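Local atomic coordinates of ferrichrome ABC transporter substrate-binding protein (Staphylococcus pseudintermedius, PDB entry 5FLY), a protein that probably binds ferrichrome, an iron-carrying hydroxamate siderophore, outside the cell membrane and delivers it to an ABC transporter for iron uptake. Residues Met120-Val124 with Gly125-Glu129; Val130-Trp133 with Lys134-Glu138. All coordinates share one frame; numbering follows the deposited sequence.

Contacts 1 and 2 follow one another along the chain, their centres about 13 Å apart, and both involve helix 127-152, the long helix running between the two lobes. Contact 1 is the turn where helix 113-124 ends and that helix starts; contact 2 lies wholly within its early turns. Each is partly buried. In contact 1 Gly125 turns the backbone with a positive phi, and Gly121, still helical, lets the next helix come close. Contact 2 is regular helix, with two tryptophans facing inward and Lys132 and Asp136 on the exposed side, while Lys134 reaches across to helix 113-124. The two contacts meet where Gly121 CA packs against Val130 CG2 at 3.7 Å.

Contact 1 (Met120-Val124 with Gly125-Glu129); sequences MGDIV and GKSDE
Val124 and Lys126 pass each other at a slant on one side of a tight turn, while Asp122 and Ser127 approach on another. Val124 CG2, lodged between its own backbone N and carbonyl carbon, meets Lys126 CB at 3.9 Å and stays close to the next two methylenes. The lysine chain therefore rests its inner part on a valine methyl before running on, extended, to give its ammonium to Leu42 O. That suits a long residue at a half-buried bend: the aliphatic stem packs, and the charged tip finds a carbonyl.

Asp122 points its first bond away from the turn, yet with chi1 -68° its carboxylate comes back, and OD1 stands 2.9 Å from Ser127 OG. The carboxylate lies beside the first turn of helix 127-152 without meeting its amides, so any effect of that helix end on it is probably modest.

The six-residue loop closed by Lys126 N and the positive phi of Gly125 (73°) give helix 113-124 a Schellman-type end; lacking a side chain, glycine takes up this left-handed backbone with little strain. Gly121 leaves room for Lys126 O and Ser127 CA to draw near. Lys126 then sits at the N-cap position of helix 127-152. At the junction one carbonyl, Gly121 O, takes a good bond from Lys126 N at 2.8 Å (N-H...O 155°) and a weak one from Gly125 N.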
ATOM      1  N   MET A 120      -3.738  -9.589   9.481  1.00  9.01           N
ATOM      2  CA  MET A 120      -3.406 -10.780   8.715  1.00  8.68           C
ATOM      3  C   MET A 120      -2.899 -11.866   9.643  1.00  9.84           C
ATOM      4  O   MET A 120      -3.289 -13.020   9.505  1.00  7.93           O
ATOM      5  CB  MET A 120      -2.364 -10.478   7.627  1.00  9.05           C
ATOM      6  CG  MET A 120      -2.804  -9.379   6.645  1.00  8.56           C
ATOM      7  SD  MET A 120      -4.328  -9.676   5.752  1.00  7.26           S
ATOM      8  CE  MET A 120      -5.481  -8.709   6.751  1.00 12.66           C
ATOM      9  N   GLY A 121      -2.070 -11.491  10.611  1.00  9.01           N
ATOM     10  CA  GLY A 121      -1.644 -12.426  11.644  1.00  9.26           C
ATOM     11  C   GLY A 121      -2.800 -13.036  12.425  1.00 10.28           C
ATOM     12  O   GLY A 121      -2.799 -14.232  12.759  1.00  8.69           O
ATOM     13  N   ASP A 122      -3.795 -12.214  12.741  1.00  8.17           N
ATOM     14  CA  ASP A 122      -4.953 -12.695  13.481  1.00  9.70           C
ATOM     15  C   ASP A 122      -5.748 -13.717  12.668  1.00 12.02           C
ATOM     16  O   ASP A 122      -6.195 -14.731  13.203  1.00 13.17           O
ATOM     17  CB  ASP A 122      -5.857 -11.522  13.890  1.00 13.92           C
ATOM     18  CG  ASP A 122      -5.213 -10.613  14.931  1.00 16.33           C
ATOM     19  OD1 ASP A 122      -4.298 -11.083  15.655  1.00 16.27           O
ATOM     20  OD2 ASP A 122      -5.632  -9.429  15.044  1.00 17.15           O
ATOM     21  N   ILE A 123      -5.912 -13.459  11.372  1.00  9.96           N
ATOM     22  CA  ILE A 123      -6.649 -14.358  10.503  1.00  9.80           C
ATOM     23  C   ILE A 123      -6.043 -15.748  10.483  1.00  9.58           C
ATOM     24  O   ILE A 123      -6.772 -16.737  10.597  1.00 11.70           O
ATOM     25  CB  ILE A 123      -6.717 -13.791   9.061  1.00 13.04           C
ATOM     26  CG1 ILE A 123      -7.687 -12.611   9.036  1.00 12.35           C
ATOM     27  CG2 ILE A 123      -7.188 -14.846   8.062  1.00 13.49           C
ATOM     28  CD1 ILE A 123      -7.653 -11.769   7.786  1.00 12.25           C
ATOM     29  N   VAL A 124      -4.722 -15.828  10.334  1.00 11.09           N
ATOM     30  CA  VAL A 124      -4.066 -17.122  10.123  1.00 11.27           C
ATOM     31  C   VAL A 124      -3.452 -17.694  11.394  1.00 12.29           C
ATOM     32  O   VAL A 124      -2.847 -18.770  11.356  1.00 12.01           O
ATOM     33  CB  VAL A 124      -2.960 -17.051   9.055  1.00 12.08           C
ATOM     34  CG1 VAL A 124      -3.560 -16.672   7.699  1.00 13.44           C
ATOM     35  CG2 VAL A 124      -1.844 -16.101   9.476  1.00 13.17           C
ATOM     36  N   GLY A 125      -3.603 -16.982  12.504  1.00 10.81           N
ATOM     37  CA  GLY A 125      -3.105 -17.455  13.784  1.00 12.64           C
ATOM     38  C   GLY A 125      -1.594 -17.389  13.905  1.00 11.79           C
ATOM     39  O   GLY A 125      -0.965 -18.297  14.461  1.00 11.21           O
ATOM     40  N   LYS A 126      -1.004 -16.330  13.360  1.00 10.44           N
ATOM     41  CA  LYS A 126       0.441 -16.121  13.449  1.00  9.82           C
ATOM     42  C   LYS A 126       0.782 -14.727  13.983  1.00  9.26           C
ATOM     43  O   LYS A 126       1.650 -14.018  13.465  1.00 10.54           O
ATOM     44  CB  LYS A 126       1.093 -16.369  12.085  1.00 10.75           C
ATOM     45  CG  LYS A 126       1.042 -17.847  11.682  1.00 12.94           C
ATOM     46  CD  LYS A 126       1.559 -18.139  10.297  1.00 16.97           C
ATOM     47  CE  LYS A 126       1.306 -19.618   9.946  1.00 18.27           C
ATOM     48  NZ  LYS A 126       1.677 -19.975   8.561  1.00 18.09           N
ATOM     49  N   SER A 127       0.126 -14.352  15.069  1.00 12.17           N
ATOM     50  CA  SER A 127       0.392 -13.055  15.681  1.00 13.92           C
ATOM     51  C   SER A 127       1.840 -12.957  16.181  1.00 12.81           C
ATOM     52  O   SER A 127       2.427 -11.881  16.150  1.00 10.85           O
ATOM     53  CB  SER A 127      -0.592 -12.787  16.823  1.00 16.20           C
ATOM     54  OG  SER A 127      -1.906 -12.579  16.312  1.00 19.13           O
ATOM     55  N   ASP A 128       2.419 -14.069  16.648  1.00 11.39           N
ATOM     56  CA  ASP A 128       3.818 -14.047  17.092  1.00 11.29           C
ATOM     57  C   ASP A 128       4.749 -13.643  15.947  1.00 11.79           C
ATOM     58  O   ASP A 128       5.637 -12.810  16.128  1.00 12.29           O
ATOM     59  CB  ASP A 128       4.254 -15.412  17.645  1.00 14.82           C
ATOM     60  CG  ASP A 128       3.652 -15.729  19.004  1.00 19.00           C
ATOM     61  OD1 ASP A 128       3.183 -14.802  19.698  1.00 20.09           O
ATOM     62  OD2 ASP A 128       3.652 -16.927  19.376  1.00 20.34           O
ATOM     63  N   GLU A 129       4.548 -14.232  14.773  1.00 10.56           N
ATOM     64  CA  GLU A 129       5.383 -13.915  13.615  1.00 10.23           C
ATOM     65  C   GLU A 129       5.298 -12.423  13.262  1.00 10.40           C
ATOM     66  O   GLU A 129       6.304 -11.775  12.953  1.00 10.56           O
ATOM     67  CB  GLU A 129       4.970 -14.780  12.411  1.00  9.48           C
ATOM     68  CG  GLU A 129       5.373 -16.271  12.523  1.00 13.64           C
ATOM     69  CD  GLU A 129       4.437 -17.147  13.381  1.00 14.91           C
ATOM     70  OE1 GLU A 129       3.599 -16.636  14.150  1.00 12.75           O
ATOM     71  OE2 GLU A 129       4.563 -18.397  13.287  1.00 18.00           O
TER

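Contact 2 (Val130-Trp133 with Lys134-Glu138); sequences VKKW and KADWE
The long helix that spans the two lobes, a hallmark of class III solute-binding proteins, here sets Trp133 and Trp137 one turn apart on its inner face. Both indoles leave the backbone with CG anti to N (chi1 169° in Trp133), and their planes lie only 17° from parallel. They are slid past each other, the six-membered ring of Trp133 and the five-membered ring of Trp137 centred 5.4 Å apart, and overlap is slight. Trp133 CE2 meets Trp137 CB at 4.4 Å. The first indole also stays close to its own backbone, CE3 3.3 Å from Lys134 N, and Val130 O lies in plane at the ring edge. That carbonyl takes Lys134 N at 2.7 Å in a nearly straight bond (167°); Ala135, Asp136 and Trp137 N continue the i-to-i+4 pattern onto Lys131, Lys132 and Trp133 O.

Leu265 of helix 262-278 touches both indoles, whose broad surfaces suit a buried side, and Tyr113 OH receives Trp137 NE1.

Charged side chains suit the face turned to solvent: the extended methylenes of Lys132 lie against the Asp136 carboxylate, CG 3.8 Å from OD2, while NZ stays 5.5 Å from OD2. Lys134 instead salt-bridges Glu118, tying this helix to helix 113-124. The helix is therefore two-sided: aromatic bulk and a paired indole N-H within, and outside a Lys132-Asp136 attraction that is probably weak and screened by water.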
ATOM      1  N   VAL A 130       4.097 -11.866  13.322  1.00  9.31           N
ATOM      2  CA  VAL A 130       3.928 -10.465  12.963  1.00 10.44           C
ATOM      3  C   VAL A 130       4.633  -9.577  13.992  1.00 10.09           C
ATOM      4  O   VAL A 130       5.282  -8.606  13.631  1.00  9.49           O
ATOM      5  CB  VAL A 130       2.446 -10.090  12.858  1.00  9.88           C
ATOM      6  CG1 VAL A 130       2.304  -8.593  12.582  1.00  9.29           C
ATOM      7  CG2 VAL A 130       1.781 -10.912  11.751  1.00  8.22           C
ATOM      8  N   LYS A 131       4.520  -9.926  15.271  1.00 10.67           N
ATOM      9  CA  LYS A 131       5.208  -9.197  16.329  1.00  9.88           C
ATOM     10  C   LYS A 131       6.707  -9.090  16.069  1.00 10.46           C
ATOM     11  O   LYS A 131       7.289  -8.009  16.252  1.00 10.79           O
ATOM     12  CB  LYS A 131       4.961  -9.872  17.688  1.00 11.74           C
ATOM     13  CG  LYS A 131       3.592  -9.586  18.293  1.00 15.89           C
ATOM     14  CD  LYS A 131       3.486 -10.126  19.730  1.00 21.24           C
ATOM     15  CE  LYS A 131       4.364  -9.337  20.720  1.00 23.53           C
ATOM     16  NZ  LYS A 131       3.961  -7.881  20.868  1.00 23.90           N
ATOM     17  N   LYS A 132       7.331 -10.207  15.658  1.00 10.07           N
ATOM     18  CA  LYS A 132       8.763 -10.255  15.346  1.00 10.82           C
ATOM     19  C   LYS A 132       9.074  -9.398  14.111  1.00 12.35           C
ATOM     20  O   LYS A 132       9.989  -8.578  14.130  1.00 12.95           O
ATOM     21  CB  LYS A 132       9.231 -11.699  15.127  1.00 12.09           C
ATOM     22  CG  LYS A 132      10.679 -11.829  14.646  1.00 17.14           C
ATOM     23  CD  LYS A 132      11.084 -13.283  14.377  1.00 23.29           C
ATOM     24  CE  LYS A 132      12.520 -13.352  13.866  1.00 28.97           C
ATOM     25  NZ  LYS A 132      13.024 -14.758  13.781  1.00 31.98           N
ATOM     26  N   TRP A 133       8.294  -9.581  13.052  1.00 11.36           N
ATOM     27  CA  TRP A 133       8.437  -8.768  11.855  1.00 10.23           C
ATOM     28  C   TRP A 133       8.312  -7.274  12.168  1.00  9.76           C
ATOM     29  O   TRP A 133       9.115  -6.455  11.722  1.00  7.43           O
ATOM     30  CB  TRP A 133       7.384  -9.158  10.820  1.00  9.05           C
ATOM     31  CG  TRP A 133       7.341  -8.174   9.710  1.00  9.67           C
ATOM     32  CD1 TRP A 133       8.194  -8.114   8.657  1.00 10.31           C
ATOM     33  CD2 TRP A 133       6.422  -7.080   9.554  1.00 10.04           C
ATOM     34  NE1 TRP A 133       7.871  -7.048   7.851  1.00 12.53           N
ATOM     35  CE2 TRP A 133       6.785  -6.402   8.376  1.00 10.99           C
ATOM     36  CE3 TRP A 133       5.327  -6.616  10.290  1.00 10.05           C
ATOM     37  CZ2 TRP A 133       6.090  -5.282   7.913  1.00 13.82           C
ATOM     38  CZ3 TRP A 133       4.640  -5.497   9.833  1.00 11.73           C
ATOM     39  CH2 TRP A 133       5.024  -4.847   8.651  1.00 12.68           C
ATOM     40  N   LYS A 134       7.290  -6.917  12.929  1.00  9.70           N
ATOM     41  CA  LYS A 134       7.074  -5.520  13.308  1.00  7.86           C
ATOM     42  C   LYS A 134       8.253  -4.919  14.077  1.00  8.73           C
ATOM     43  O   LYS A 134       8.683  -3.798  13.807  1.00  9.43           O
ATOM     44  CB  LYS A 134       5.802  -5.414  14.139  1.00  7.94           C
ATOM     45  CG  LYS A 134       5.363  -4.010  14.413  1.00 10.07           C
ATOM     46  CD  LYS A 134       4.130  -3.987  15.274  1.00 12.31           C
ATOM     47  CE  LYS A 134       3.644  -2.574  15.491  1.00 12.79           C
ATOM     48  NZ  LYS A 134       2.538  -2.567  16.453  1.00 14.32           N
ATOM     49  N   ALA A 135       8.768  -5.664  15.046  1.00 10.70           N
ATOM     50  CA  ALA A 135       9.890  -5.182  15.844  1.00 11.25           C
ATOM     51  C   ALA A 135      11.124  -4.977  14.978  1.00  9.33           C
ATOM     52  O   ALA A 135      11.823  -3.981  15.133  1.00  9.50           O
ATOM     53  CB  ALA A 135      10.194  -6.144  16.961  1.00 12.94           C
ATOM     54  N   ASP A 136      11.371  -5.903  14.057  1.00 11.40           N
ATOM     55  CA  ASP A 136      12.511  -5.788  13.152  1.00 12.38           C
ATOM     56  C   ASP A 136      12.352  -4.584  12.232  1.00 11.89           C
ATOM     57  O   ASP A 136      13.300  -3.825  11.995  1.00 13.01           O
ATOM     58  CB  ASP A 136      12.679  -7.049  12.303  1.00 13.92           C
ATOM     59  CG  ASP A 136      13.065  -8.276  13.116  1.00 19.87           C
ATOM     60  OD1 ASP A 136      13.574  -8.125  14.243  1.00 22.97           O
ATOM     61  OD2 ASP A 136      12.863  -9.403  12.613  1.00 23.19           O
ATOM     62  N   TRP A 137      11.143  -4.416  11.708  1.00  9.89           N
ATOM     63  CA  TRP A 137      10.839  -3.295  10.818  1.00  7.60           C
ATOM     64  C   TRP A 137      11.032  -1.945  11.519  1.00  9.19           C
ATOM     65  O   TRP A 137      11.599  -1.000  10.960  1.00  8.33           O
ATOM     66  CB  TRP A 137       9.399  -3.439  10.297  1.00  7.85           C
ATOM     67  CG  TRP A 137       8.880  -2.244   9.569  1.00  8.62           C
ATOM     68  CD1 TRP A 137       8.035  -1.279  10.044  1.00  7.55           C
ATOM     69  CD2 TRP A 137       9.162  -1.901   8.214  1.00  8.85           C
ATOM     70  NE1 TRP A 137       7.785  -0.354   9.061  1.00  7.63           N
ATOM     71  CE2 TRP A 137       8.474  -0.707   7.933  1.00  8.45           C
ATOM     72  CE3 TRP A 137       9.946  -2.478   7.219  1.00  8.42           C
ATOM     73  CZ2 TRP A 137       8.535  -0.091   6.682  1.00  8.13           C
ATOM     74  CZ3 TRP A 137      10.010  -1.863   5.978  1.00  9.70           C
ATOM     75  CH2 TRP A 137       9.311  -0.687   5.724  1.00  9.24           C
ATOM     76  N   GLU A 138      10.580  -1.850  12.764  1.00 12.70           N
ATOM     77  CA  GLU A 138      10.658  -0.588  13.488  1.00 11.97           C
ATOM     78  C   GLU A 138      12.100  -0.229  13.815  1.00 11.64           C
ATOM     79  O   GLU A 138      12.497   0.932  13.717  1.00 12.85           O
ATOM     80  CB  GLU A 138       9.801  -0.662  14.754  1.00 15.39           C
ATOM     81  CG  GLU A 138       8.324  -0.609  14.425  1.00 19.36           C
ATOM     82  CD  GLU A 138       7.430  -0.755  15.626  1.00 24.53           C
ATOM     83  OE1 GLU A 138       7.834  -1.418  16.610  1.00 26.73           O
ATOM     84  OE2 GLU A 138       6.310  -0.203  15.572  1.00 27.57           O
TER